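Local coordinates for short chain dehydrogenase (Mycobacterium smegmatis, PDB 3UCX) that probably catalyses nicotinamide-cofactor-dependent oxidation or reduction of a substrate, as a member of the short-chain dehydrogenase family, at the interface of chains A and B and the interface of chains A and C. Residues are numbered along the deposited sequence; one frame, centred on the assembly and turned at random. Chains: chain A/B/C, Short chain dehydrogenase.

Contact 1: the interface of chains A and B. Residues chain A 179, 182-184, 248-249; chain B 226, 228, 234, 257.
B:Arg228 points end-on at the backbone of A:Ser248. Its chain runs extended from CG to NE. Both terminal nitrogens turn to one atom, the carbonyl oxygen A:Ser248 O. B:Arg228 NH2 gives the shorter bond to A:Ser248 O, 2.8 Å, and lies in the carbonyl plane. B:Arg228 NH1 reaches A:Ser248 O at 3.1 Å from above that plane. The oxygen is thus held twice, and it stays near the guanidinium plane. B:Leu226 CD1 covers one guanidinium face, towards its rim. The other methyl, B:Leu226 CD2, packs on A:Gly179 CA at 3.9 Å, at the end of helix 158-179. B:Glu234 comes from helix 232-243, extended beyond CG. Its carboxylate oxygen OE2 forms a salt bridge to B:Arg228 NH1, though that hydrogen bond is weak. The two side chains therefore frame the A:Ser248 loop together, and the arginine charge may stabilise the carboxylate. Waters bridge the chains between A:Gly182 O and B:Arg228 NH2, and between A:Gly249 N and B:Glu234 O. In this probable subunit interface, A:Ser248 OG is tucked between its own N and C (chi1 61°). From there A:Ser248 OG donates a hydrogen bond to B:Glu234 OE2 at 2.6 Å, on its anti lone pair.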
loop_
_atom_site.group_PDB
_atom_site.type_symbol
_atom_site.label_atom_id
_atom_site.label_comp_id
_atom_site.label_asym_id
_atom_site.label_seq_id
_atom_site.Cartn_x
_atom_site.Cartn_y
_atom_site.Cartn_z
ATOM N N GLY A 179 -14.266 1.214 17.200
ATOM C CA GLY A 179 -13.511 2.330 17.766
ATOM C C GLY A 179 -14.364 3.332 18.550
ATOM O O GLY A 179 -13.919 3.892 19.528
ATOM N N GLY A 182 -14.469 2.446 21.991
ATOM C CA GLY A 182 -13.159 2.464 22.613
ATOM C C GLY A 182 -12.423 1.144 22.481
ATOM O O GLY A 182 -11.440 0.934 23.198
ATOM N N ILE A 183 -12.879 0.260 21.586
ATOM C CA ILE A 183 -12.248 -1.056 21.387
ATOM C C ILE A 183 -11.223 -0.921 20.239
ATOM O O ILE A 183 -11.579 -0.444 19.173
ATOM C CB ILE A 183 -13.272 -2.153 21.028
ATOM C CG1 ILE A 183 -14.296 -2.347 22.175
ATOM C CG2 ILE A 183 -12.601 -3.483 20.707
ATOM C CD1 ILE A 183 -15.512 -3.137 21.716
ATOM N N ARG A 184 -9.986 -1.334 20.497
ATOM C CA ARG A 184 -8.914 -1.346 19.492
ATOM C C ARG A 184 -8.899 -2.681 18.760
ATOM O O ARG A 184 -9.175 -3.741 19.343
ATOM C CB ARG A 184 -7.554 -1.086 20.143
ATOM C CG ARG A 184 -7.484 0.270 20.824
ATOM C CD ARG A 184 -6.103 0.617 21.368
ATOM N NE ARG A 184 -5.608 -0.374 22.317
ATOM C CZ ARG A 184 -4.731 -1.363 22.049
ATOM N NH1 ARG A 184 -4.164 -1.539 20.857
ATOM N NH2 ARG A 184 -4.393 -2.181 23.026
ATOM N N SER A 248 -2.123 1.765 23.215
ATOM C CA SER A 248 -3.449 2.413 23.382
ATOM C C SER A 248 -3.762 3.503 22.342
ATOM O O SER A 248 -4.936 3.888 22.165
ATOM C CB SER A 248 -3.653 2.920 24.827
ATOM O OG SER A 248 -2.683 3.891 25.156
ATOM N N GLY A 249 -2.735 3.982 21.625
ATOM C CA GLY A 249 -2.913 4.955 20.550
ATOM C C GLY A 249 -3.026 4.323 19.179
ATOM O O GLY A 249 -3.120 5.029 18.180
ATOM N N LEU B 226 -11.055 6.154 17.152
ATOM C CA LEU B 226 -11.250 6.260 18.597
ATOM C C LEU B 226 -11.772 7.626 19.039
ATOM O O LEU B 226 -12.161 7.816 20.197
ATOM C CB LEU B 226 -9.947 5.908 19.306
ATOM C CG LEU B 226 -9.468 4.470 19.080
ATOM C CD1 LEU B 226 -8.021 4.333 19.548
ATOM C CD2 LEU B 226 -10.329 3.427 19.770
ATOM N N ARG B 228 -10.088 10.302 19.429
ATOM C CA ARG B 228 -9.113 10.982 20.285
ATOM C C ARG B 228 -7.793 11.021 19.540
ATOM O O ARG B 228 -7.549 10.197 18.657
ATOM C CB ARG B 228 -8.921 10.272 21.630
ATOM C CG ARG B 228 -8.683 8.780 21.596
ATOM C CD ARG B 228 -8.596 8.198 23.001
ATOM N NE ARG B 228 -8.561 6.712 23.035
ATOM C CZ ARG B 228 -7.445 5.972 22.986
ATOM N NH1 ARG B 228 -6.262 6.547 22.865
ATOM N NH2 ARG B 228 -7.509 4.647 23.058
ATOM N N GLU B 234 1.684 7.785 24.184
ATOM C CA GLU B 234 1.265 6.675 23.312
ATOM C C GLU B 234 2.204 6.530 22.124
ATOM O O GLU B 234 2.493 5.415 21.678
ATOM C CB GLU B 234 -0.203 6.842 22.851
ATOM C CG GLU B 234 -1.198 6.474 23.958
ATOM C CD GLU B 234 -2.647 6.874 23.680
ATOM O OE1 GLU B 234 -2.872 7.869 22.973
ATOM O OE2 GLU B 234 -3.553 6.186 24.178
ATOM N N VAL B 257 0.728 5.450 14.464
ATOM C CA VAL B 257 0.131 5.709 15.774
ATOM C C VAL B 257 -0.781 6.914 15.560
ATOM O O VAL B 257 -0.348 8.064 15.639
ATOM C CB VAL B 257 1.181 5.969 16.865
ATOM C CG1 VAL B 257 0.514 6.109 18.246
ATOM C CG2 VAL B 257 2.244 4.866 16.916
HETATM O O HOH W 1 0.209 3.590 21.719
HETATM O O HOH W 2 -9.818 2.850 24.113
HETATM O O HOH W 3 -13.072 5.675 21.700
#

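Contact 2: the interface of chains A and B. Residues chain A 225-226, 256, 258-260, 262-264; chain B 172, 175-176, 249-253.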
loop_
_atom_site.group_PDB
_atom_site.type_symbol
_atom_site.label_atom_id
_atom_site.label_comp_id
_atom_site.label_asym_id
_atom_site.label_seq_id
_atom_site.Cartn_x
_atom_site.Cartn_y
_atom_site.Cartn_z
ATOM N N ASP A 225 15.604 -9.344 5.600
ATOM C CA ASP A 225 16.757 -8.456 5.781
ATOM C C ASP A 225 17.793 -9.038 6.745
ATOM O O ASP A 225 18.995 -8.812 6.600
ATOM C CB ASP A 225 16.320 -7.103 6.342
ATOM C CG ASP A 225 15.404 -6.332 5.393
ATOM O OD1 ASP A 225 15.455 -6.526 4.149
ATOM O OD2 ASP A 225 14.647 -5.512 5.923
ATOM N N LEU A 226 17.304 -9.721 7.768
ATOM C CA LEU A 226 18.139 -10.192 8.873
ATOM C C LEU A 226 18.714 -11.589 8.644
ATOM O O LEU A 226 19.581 -12.051 9.394
ATOM C CB LEU A 226 17.339 -10.127 10.168
ATOM C CG LEU A 226 16.906 -8.716 10.579
ATOM C CD1 LEU A 226 15.852 -8.803 11.681
ATOM C CD2 LEU A 226 18.055 -7.837 11.040
ATOM N N ASP A 256 3.800 -6.229 10.689
ATOM C CA ASP A 256 4.407 -7.388 10.044
ATOM C C ASP A 256 5.613 -7.823 10.835
ATOM O O ASP A 256 6.445 -6.994 11.182
ATOM C CB ASP A 256 4.843 -7.027 8.628
ATOM C CG ASP A 256 3.664 -6.733 7.698
ATOM O OD1 ASP A 256 2.963 -5.727 7.919
ATOM O OD2 ASP A 256 3.455 -7.489 6.735
ATOM N N ASN A 258 8.424 -10.277 10.213
ATOM C CA ASN A 258 8.971 -11.079 9.142
ATOM C C ASN A 258 10.432 -10.852 8.855
ATOM O O ASN A 258 10.923 -11.252 7.786
ATOM C CB ASN A 258 8.130 -10.864 7.866
ATOM C CG ASN A 258 8.145 -9.433 7.368
ATOM O OD1 ASN A 258 9.081 -8.671 7.629
ATOM N ND2 ASN A 258 7.103 -9.055 6.598
ATOM N N CYS A 259 11.130 -10.222 9.790
ATOM C CA CYS A 259 12.558 -9.955 9.669
ATOM C C CYS A 259 12.901 -9.166 8.412
ATOM O O CYS A 259 14.039 -9.192 7.944
ATOM C CB CYS A 259 13.369 -11.256 9.819
ATOM S SG CYS A 259 13.206 -11.865 11.502
ATOM N N GLY A 260 11.906 -8.419 7.910
ATOM C CA GLY A 260 12.115 -7.502 6.799
ATOM C C GLY A 260 11.767 -8.010 5.409
ATOM O O GLY A 260 11.909 -7.267 4.464
ATOM N N TYR A 262 9.005 -8.480 3.706
ATOM C CA TYR A 262 8.086 -7.517 3.091
ATOM C C TYR A 262 7.909 -6.336 4.033
ATOM O O TYR A 262 7.827 -6.490 5.256
ATOM C CB TYR A 262 6.736 -8.153 2.756
ATOM C CG TYR A 262 6.879 -9.248 1.728
ATOM C CD1 TYR A 262 6.884 -8.965 0.362
ATOM C CD2 TYR A 262 7.057 -10.567 2.121
ATOM C CE1 TYR A 262 7.039 -9.994 -0.569
ATOM C CE2 TYR A 262 7.214 -11.590 1.200
ATOM C CZ TYR A 262 7.211 -11.302 -0.131
ATOM O OH TYR A 262 7.351 -12.342 -1.036
ATOM N N LYS A 263 7.845 -5.152 3.442
ATOM C CA LYS A 263 7.836 -3.911 4.191
ATOM C C LYS A 263 6.559 -3.123 3.924
ATOM O O LYS A 263 6.145 -2.953 2.776
ATOM C CB LYS A 263 9.038 -3.091 3.791
ATOM C CG LYS A 263 10.361 -3.810 4.064
ATOM C CD LYS A 263 11.560 -2.953 3.792
ATOM C CE LYS A 263 12.888 -3.688 4.097
ATOM N NZ LYS A 263 13.116 -4.965 3.355
ATOM N N ALA A 264 5.936 -2.650 4.990
ATOM C CA ALA A 264 4.719 -1.838 4.899
ATOM C C ALA A 264 4.656 -0.868 6.079
ATOM O O ALA A 264 3.780 0.026 6.106
ATOM C CB ALA A 264 3.488 -2.732 4.899
ATOM O OXT ALA A 264 5.492 -0.965 6.995
ATOM N N GLN B 172 13.442 2.192 4.630
ATOM C CA GLN B 172 13.170 0.870 4.121
ATOM C C GLN B 172 14.415 0.233 3.470
ATOM O O GLN B 172 14.773 -0.904 3.783
ATOM C CB GLN B 172 11.997 0.925 3.145
ATOM C CG GLN B 172 10.653 1.162 3.863
ATOM C CD GLN B 172 9.507 1.378 2.916
ATOM O OE1 GLN B 172 9.717 1.715 1.748
ATOM N NE2 GLN B 172 8.258 1.183 3.410
ATOM N N ALA B 175 16.871 -0.763 6.124
ATOM C CA ALA B 175 16.572 -2.036 6.770
ATOM C C ALA B 175 17.233 -3.180 5.972
ATOM O O ALA B 175 17.846 -4.096 6.551
ATOM C CB ALA B 175 15.051 -2.250 6.894
ATOM N N THR B 176 17.144 -3.114 4.648
ATOM C CA THR B 176 17.763 -4.131 3.808
ATOM C C THR B 176 19.278 -4.082 3.974
ATOM O O THR B 176 19.919 -5.131 4.213
ATOM C CB THR B 176 17.376 -3.952 2.337
ATOM O OG1 THR B 176 15.955 -3.982 2.249
ATOM C CG2 THR B 176 17.986 -5.064 1.440
ATOM N N GLY B 249 12.165 -9.364 15.978
ATOM C CA GLY B 249 11.760 -10.005 14.729
ATOM C C GLY B 249 11.267 -9.027 13.684
ATOM O O GLY B 249 10.841 -9.436 12.608
ATOM N N ILE B 250 11.348 -7.735 13.993
ATOM C CA ILE B 250 10.685 -6.702 13.190
ATOM C C ILE B 250 11.698 -5.707 12.644
ATOM O O ILE B 250 12.428 -5.045 13.395
ATOM C CB ILE B 250 9.617 -5.927 13.999
ATOM C CG1 ILE B 250 8.593 -6.911 14.583
ATOM C CG2 ILE B 250 8.989 -4.841 13.109
ATOM C CD1 ILE B 250 7.614 -6.233 15.548
ATOM N N THR B 251 11.775 -5.642 11.326
ATOM C CA THR B 251 12.547 -4.595 10.676
ATOM C C THR B 251 11.897 -4.250 9.352
ATOM O O THR B 251 11.184 -5.062 8.768
ATOM C CB THR B 251 14.025 -5.000 10.492
ATOM O OG1 THR B 251 14.812 -3.845 10.157
ATOM C CG2 THR B 251 14.157 -6.091 9.400
ATOM N N GLY B 252 12.182 -3.042 8.886
ATOM C CA GLY B 252 11.648 -2.532 7.649
ATOM C C GLY B 252 10.200 -2.044 7.697
ATOM O O GLY B 252 9.614 -1.790 6.639
ATOM N N GLN B 253 9.646 -1.877 8.899
ATOM C CA GLN B 253 8.208 -1.638 9.069
ATOM C C GLN B 253 7.916 -0.220 9.512
ATOM O O GLN B 253 8.742 0.421 10.149
ATOM C CB GLN B 253 7.612 -2.605 10.098
ATOM C CG GLN B 253 7.873 -4.065 9.772
ATOM C CD GLN B 253 7.539 -4.441 8.333
ATOM O OE1 GLN B 253 6.503 -4.046 7.802
ATOM N NE2 GLN B 253 8.437 -5.232 7.686
HETATM O O HOH W 4 8.250 0.546 6.168
HETATM O O HOH W 5 4.124 -3.579 9.205
HETATM O O HOH W 6 19.802 -7.853 4.166
#
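The tight part centres on A:Lys263 and B:Gln253, near the C-terminus of chain A. The A:Lys263 chain passes over B:Gly252 and bends only at its last torsion (chi4 58°). The terminal amine nitrogen A:Lys263 NZ donates to A:Gly260 O at 2.8 Å and to A:Asp225 OD1 at 2.9 Å, the latter a salt bridge on the syn lone pair. A:Lys263 NZ also reaches B:Thr176 OG1 at 3.2 Å. That hydroxyl donates to A:Asp225 OD1 from above the carboxylate plane. B:Gln253 bends at chi2 (-49°) and uses both ends of its amide. B:Gln253 NE2 donates to A:Tyr262 O at 2.8 Å, in the carbonyl plane, on a lone pair of A:Tyr262 O. B:Gln253 OE1 accepts from A:Ala264 N at 3.2 Å, from above the glutamine carbonyl plane. A:Asn258 ND2 shares A:Tyr262 O. Methyl CG2 of B:Thr251 presses on A:Gly260 CA at 3.6 Å, and A:Cys259 N bonds B:Gly249 O.

The looser side is bridged by water. One water joins B:Gln172 NE2, B:Gly252 O and, at longer range, the terminal A:Ala264 OXT. Another joins A:Asp225 O to B:Thr176 O. A third links A:Asp256 to B:Gln253 OE1. The site anchors the C-terminal tail of one subunit on its neighbour, probably supporting assembly.

Contact 3: the interface of chains A and C. Residues chain A 105-106, 110, 113, 162; chain C 121-122, 125-126, 129, 170.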
loop_
_atom_site.group_PDB
_atom_site.type_symbol
_atom_site.label_atom_id
_atom_site.label_comp_id
_atom_site.label_asym_id
_atom_site.label_seq_id
_atom_site.Cartn_x
_atom_site.Cartn_y
_atom_site.Cartn_z
ATOM N N PHE A 105 -5.077 -22.004 -7.803
ATOM C CA PHE A 105 -6.520 -21.912 -7.761
ATOM C C PHE A 105 -7.160 -22.978 -8.638
ATOM O O PHE A 105 -8.174 -23.562 -8.267
ATOM C CB PHE A 105 -7.007 -20.510 -8.188
ATOM C CG PHE A 105 -7.016 -19.497 -7.082
ATOM C CD1 PHE A 105 -7.782 -19.700 -5.946
ATOM C CD2 PHE A 105 -6.336 -18.304 -7.206
ATOM C CE1 PHE A 105 -7.803 -18.759 -4.926
ATOM C CE2 PHE A 105 -6.368 -17.359 -6.187
ATOM C CZ PHE A 105 -7.125 -17.575 -5.065
ATOM N N ALA A 106 -6.548 -23.264 -9.776
ATOM C CA ALA A 106 -7.117 -24.237 -10.742
ATOM C C ALA A 106 -7.365 -25.607 -10.116
ATOM O O ALA A 106 -8.231 -26.364 -10.568
ATOM C CB ALA A 106 -6.213 -24.372 -11.953
ATOM N N PHE A 110 -13.734 -25.464 -4.370
ATOM C CA PHE A 110 -14.506 -24.352 -3.818
ATOM C C PHE A 110 -14.883 -24.641 -2.350
ATOM O O PHE A 110 -14.854 -23.753 -1.513
ATOM C CB PHE A 110 -15.753 -24.052 -4.674
ATOM C CG PHE A 110 -15.448 -23.359 -5.986
ATOM C CD1 PHE A 110 -14.935 -24.059 -7.052
ATOM C CD2 PHE A 110 -15.692 -22.021 -6.160
ATOM C CE1 PHE A 110 -14.643 -23.428 -8.261
ATOM C CE2 PHE A 110 -15.420 -21.383 -7.363
ATOM C CZ PHE A 110 -14.872 -22.074 -8.405
ATOM N N MET A 113 -12.084 -23.537 -0.037
ATOM C CA MET A 113 -12.011 -22.093 0.132
ATOM C C MET A 113 -13.170 -21.581 0.999
ATOM O O MET A 113 -12.967 -20.693 1.841
ATOM C CB MET A 113 -11.967 -21.423 -1.226
ATOM C CG MET A 113 -10.702 -21.779 -2.003
ATOM S SD MET A 113 -10.521 -20.880 -3.550
ATOM C CE MET A 113 -11.731 -21.742 -4.563
ATOM N N MET A 162 -6.413 -15.273 -0.088
ATOM C CA MET A 162 -7.802 -14.808 -0.218
ATOM C C MET A 162 -8.475 -14.688 1.146
ATOM O O MET A 162 -9.058 -13.648 1.465
ATOM C CB MET A 162 -8.633 -15.721 -1.111
ATOM C CG MET A 162 -10.151 -15.425 -1.071
ATOM S SD MET A 162 -11.114 -16.787 -1.758
ATOM C CE MET A 162 -10.570 -16.648 -3.456
ATOM N N VAL C 121 -16.657 -13.335 -5.681
ATOM C CA VAL C 121 -15.364 -14.013 -5.683
ATOM C C VAL C 121 -15.458 -15.331 -6.468
ATOM O O VAL C 121 -14.803 -15.507 -7.508
ATOM C CB VAL C 121 -14.848 -14.268 -4.259
ATOM C CG1 VAL C 121 -13.479 -14.935 -4.309
ATOM C CG2 VAL C 121 -14.791 -12.961 -3.447
ATOM N N PHE C 122 -16.254 -16.259 -5.973
ATOM C CA PHE C 122 -16.287 -17.591 -6.585
ATOM C C PHE C 122 -16.902 -17.601 -7.961
ATOM O O PHE C 122 -16.458 -18.357 -8.827
ATOM C CB PHE C 122 -16.916 -18.624 -5.660
ATOM C CG PHE C 122 -16.165 -18.810 -4.370
ATOM C CD1 PHE C 122 -14.782 -18.919 -4.350
ATOM C CD2 PHE C 122 -16.837 -18.870 -3.162
ATOM C CE1 PHE C 122 -14.089 -19.070 -3.144
ATOM C CE2 PHE C 122 -16.157 -19.038 -1.959
ATOM C CZ PHE C 122 -14.784 -19.141 -1.941
ATOM N N LEU C 125 -14.247 -16.379 -10.261
ATOM C CA LEU C 125 -13.229 -17.449 -10.432
ATOM C C LEU C 125 -13.760 -18.520 -11.397
ATOM O O LEU C 125 -13.057 -18.962 -12.313
ATOM C CB LEU C 125 -12.889 -18.106 -9.106
ATOM C CG LEU C 125 -11.770 -19.163 -9.108
ATOM C CD1 LEU C 125 -10.503 -18.633 -9.774
ATOM C CD2 LEU C 125 -11.498 -19.666 -7.691
ATOM N N ARG C 126 -15.004 -18.935 -11.186
ATOM C CA ARG C 126 -15.636 -19.936 -12.056
ATOM C C ARG C 126 -15.600 -19.509 -13.520
ATOM O O ARG C 126 -15.246 -20.306 -14.398
ATOM C CB ARG C 126 -17.079 -20.187 -11.604
ATOM C CG ARG C 126 -17.540 -21.609 -11.761
ATOM C CD ARG C 126 -18.985 -21.822 -11.283
ATOM N NE ARG C 126 -19.036 -22.488 -9.978
ATOM C CZ ARG C 126 -19.246 -21.891 -8.813
ATOM N NH1 ARG C 126 -19.449 -20.590 -8.741
ATOM N NH2 ARG C 126 -19.275 -22.615 -7.698
ATOM N N GLN C 129 -11.908 -19.531 -14.804
ATOM C CA GLN C 129 -11.464 -20.905 -14.998
ATOM C C GLN C 129 -12.115 -21.541 -16.221
ATOM O O GLN C 129 -11.431 -22.205 -17.027
ATOM C CB GLN C 129 -11.715 -21.731 -13.732
ATOM C CG GLN C 129 -10.815 -21.264 -12.592
ATOM C CD GLN C 129 -10.905 -22.077 -11.312
ATOM O OE1 GLN C 129 -11.942 -22.697 -11.016
ATOM N NE2 GLN C 129 -9.815 -22.069 -10.533
ATOM N N MET C 170 -7.452 -12.517 -4.920
ATOM C CA MET C 170 -7.573 -13.584 -5.907
ATOM C C MET C 170 -7.091 -13.141 -7.293
ATOM O O MET C 170 -6.413 -13.920 -8.015
ATOM C CB MET C 170 -9.020 -14.040 -5.999
ATOM C CG MET C 170 -9.238 -15.242 -6.902
ATOM S SD MET C 170 -10.986 -15.581 -7.087
ATOM C CE MET C 170 -11.494 -14.339 -8.263
HETATM O O HOH W 7 -11.110 -23.392 -7.974
#
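The A:Phe110 ring is covered on both faces. Methyl CE of A:Met113, from its own chain, lies over one face towards the rim. C:Arg126 NH2 lies over the other, 4.1 Å from the ring centroid of A:Phe110, as a cation-pi contact. The arginine reaches this place by a bend at chi3 (-104°). At the A:Phe110 edge, in plane, is C:Phe122 CA. The A:Phe110 and C:Phe122 rings meet edge to face, with planes 73° apart, and the two side chains run antiparallel, alongside one another. A:Phe110 CE2 touches C:Phe122 CB at 3.6 Å. The far end of the C:Phe122 ring, CZ, packs on A:Met113 CB at 3.7 Å. The A:Phe105 ring has A:Met113 SD at its edge, in plane, and crosses C:Met170 obliquely, A:Phe105 CE2 on C:Met170 CG at 3.6 Å.

A:Met162 points tip to tip at C:Val121. Its CG is anti to the backbone N (chi1 169°), and the methyl A:Met162 CE meets C:Val121 CG1 at 3.5 Å, a tight fit. C:Leu125 CD2 fills in beside A:Met113 CE. This is an apolar helix-to-helix interface with a small polar patch. C:Gln129 extends towards that patch, with its amide perpendicular to the A:Phe110 ring. C:Gln129 NE2 comes close to A:Phe105 O but lies beside the carbonyl, poorly aimed. A water carries the link: it touches both amide ends and lies 3.0 Å from A:Phe105 O.

Contact 4: the interface of chains A and C. Residues chain A 117, 121, 162, 165-166, 169; chain C 117, 162, 165-166, 169.
The polar side-chain atom most closely met here is the hydroxyl oxygen of A:Ser165, and the count of bonds gripping it from chain C is zero. No N or O of either chain comes within bonding distance of the other. Instead, A:Ser165 OG rests against the methyl C:Ala169 CB at 3.4 Å. The hydroxyl lies beside its own backbone N (chi1 -67°), and A:Ser165 CB takes part in the same contact, at 3.6 Å from C:Ala169 CB. The two-fold repeats this pair with the chains exchanged, C:Ser165 on A:Ala169.

The rest is carbon packing. Helix 158-179 of each chain crosses its copy on small side chains, so the two backbones can come close. A:Ala166 CB sits against C:Met162 CG at 3.8 Å, and A:Met162 CG against C:Ala166 CB in return. The C:Met162 chain leaves with CG anti to the backbone N and bends at chi3. That carries the methyl C:Met162 CE to A:Val121 CG1, tip to tip at 3.5 Å, a close fit. Further along the interface, A:Ile117 and C:Ile117 face each other tip to tip. A:Ile117 CG2 meets C:Ile117 CD1 at 3.9 Å, and the reverse pair matches it.

Helices 110-130 and 158-179 of both chains thus form a four-helix bundle, as in classical short-chain dehydrogenases. Helix 158-179 also carries the YxxxK motif of the active site, so the site probably steadies catalytic residues while it pairs the subunits.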
loop_
_atom_site.group_PDB
_atom_site.type_symbol
_atom_site.label_atom_id
_atom_site.label_comp_id
_atom_site.label_asym_id
_atom_site.label_seq_id
_atom_site.Cartn_x
_atom_site.Cartn_y
_atom_site.Cartn_z
ATOM N N ILE A 117 -12.544 -19.582 4.607
ATOM C CA ILE A 117 -13.256 -18.344 4.941
ATOM C C ILE A 117 -14.106 -18.534 6.211
ATOM O O ILE A 117 -14.077 -17.714 7.125
ATOM C CB ILE A 117 -14.081 -17.839 3.733
ATOM C CG1 ILE A 117 -13.133 -17.324 2.640
ATOM C CG2 ILE A 117 -15.025 -16.710 4.137
ATOM C CD1 ILE A 117 -13.787 -17.082 1.299
ATOM N N VAL A 121 -12.258 -16.169 8.708
ATOM C CA VAL A 121 -12.965 -14.893 8.649
ATOM C C VAL A 121 -14.193 -14.924 9.573
ATOM O O VAL A 121 -14.279 -14.167 10.553
ATOM C CB VAL A 121 -13.377 -14.533 7.214
ATOM C CG1 VAL A 121 -14.070 -13.175 7.193
ATOM C CG2 VAL A 121 -12.161 -14.541 6.269
ATOM N N MET A 162 -6.413 -15.273 -0.088
ATOM C CA MET A 162 -7.802 -14.808 -0.218
ATOM C C MET A 162 -8.475 -14.688 1.146
ATOM O O MET A 162 -9.058 -13.648 1.465
ATOM C CB MET A 162 -8.633 -15.721 -1.111
ATOM C CG MET A 162 -10.151 -15.425 -1.071
ATOM S SD MET A 162 -11.114 -16.787 -1.758
ATOM C CE MET A 162 -10.570 -16.648 -3.456
ATOM N N SER A 165 -6.731 -12.065 3.371
ATOM C CA SER A 165 -7.036 -10.733 2.865
ATOM C C SER A 165 -8.440 -10.299 3.264
ATOM O O SER A 165 -8.651 -9.156 3.652
ATOM C CB SER A 165 -6.881 -10.690 1.360
ATOM O OG SER A 165 -5.492 -10.856 1.034
ATOM N N ALA A 166 -9.392 -11.206 3.168
ATOM C CA ALA A 166 -10.751 -10.924 3.622
ATOM C C ALA A 166 -10.720 -10.611 5.138
ATOM O O ALA A 166 -11.376 -9.665 5.606
ATOM C CB ALA A 166 -11.691 -12.105 3.319
ATOM N N ALA A 169 -9.195 -7.073 5.713
ATOM C CA ALA A 169 -10.186 -6.070 5.344
ATOM C C ALA A 169 -11.244 -5.946 6.475
ATOM O O ALA A 169 -11.543 -4.854 6.948
ATOM C CB ALA A 169 -10.846 -6.439 4.027
ATOM N N ILE C 117 -19.625 -13.242 -1.239
ATOM C CA ILE C 117 -18.409 -13.967 -1.625
ATOM C C ILE C 117 -18.707 -14.948 -2.776
ATOM O O ILE C 117 -17.985 -15.001 -3.768
ATOM C CB ILE C 117 -17.763 -14.654 -0.398
ATOM C CG1 ILE C 117 -17.163 -13.590 0.532
ATOM C CG2 ILE C 117 -16.658 -15.618 -0.820
ATOM C CD1 ILE C 117 -16.769 -14.097 1.900
ATOM N N MET C 162 -15.016 -6.593 2.331
ATOM C CA MET C 162 -14.506 -7.954 2.554
ATOM C C MET C 162 -14.508 -8.764 1.261
ATOM O O MET C 162 -13.491 -9.361 0.896
ATOM C CB MET C 162 -15.301 -8.701 3.617
ATOM C CG MET C 162 -14.973 -10.210 3.701
ATOM S SD MET C 162 -16.232 -11.117 4.621
ATOM C CE MET C 162 -15.934 -10.397 6.231
ATOM N N SER C 165 -12.171 -7.223 -1.392
ATOM C CA SER C 165 -10.787 -7.454 -0.998
ATOM C C SER C 165 -10.360 -8.885 -1.296
ATOM O O SER C 165 -9.258 -9.119 -1.777
ATOM C CB SER C 165 -10.595 -7.142 0.470
ATOM O OG SER C 165 -10.762 -5.729 0.668
ATOM N N ALA C 166 -11.229 -9.835 -1.009
ATOM C CA ALA C 166 -10.960 -11.230 -1.349
ATOM C C ALA C 166 -10.804 -11.352 -2.884
ATOM O O ALA C 166 -9.894 -12.039 -3.379
ATOM C CB ALA C 166 -12.079 -12.150 -0.830
ATOM N N ALA C 169 -7.383 -9.843 -3.977
ATOM C CA ALA C 169 -6.323 -10.776 -3.616
ATOM C C ALA C 169 -6.288 -11.944 -4.640
ATOM O O ALA C 169 -5.243 -12.274 -5.191
ATOM C CB ALA C 169 -6.539 -11.300 -2.206
#

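Contacts 3 and 4 belong to one A–C interface. Their C-alpha centres are about 12 Å apart, and they share A:Met162 and helices 110-130 and 158-179. Contacts 1 and 2 are parts of the A–B interface, about 25 Å apart. Both use the same loop, with A:Gly249 in contact 1 and B:Gly249 in contact 2, and the end of helix 158-179, with the chains exchanged. Contact 4 lies about 24 Å from each of them; contact 3 is further, about 36 Å from contact 1 and about 31 Å from contact 2. Helix 158-179 therefore serves both two-fold interfaces, which together link the four copies of the deposited assembly, plausibly the working tetramer.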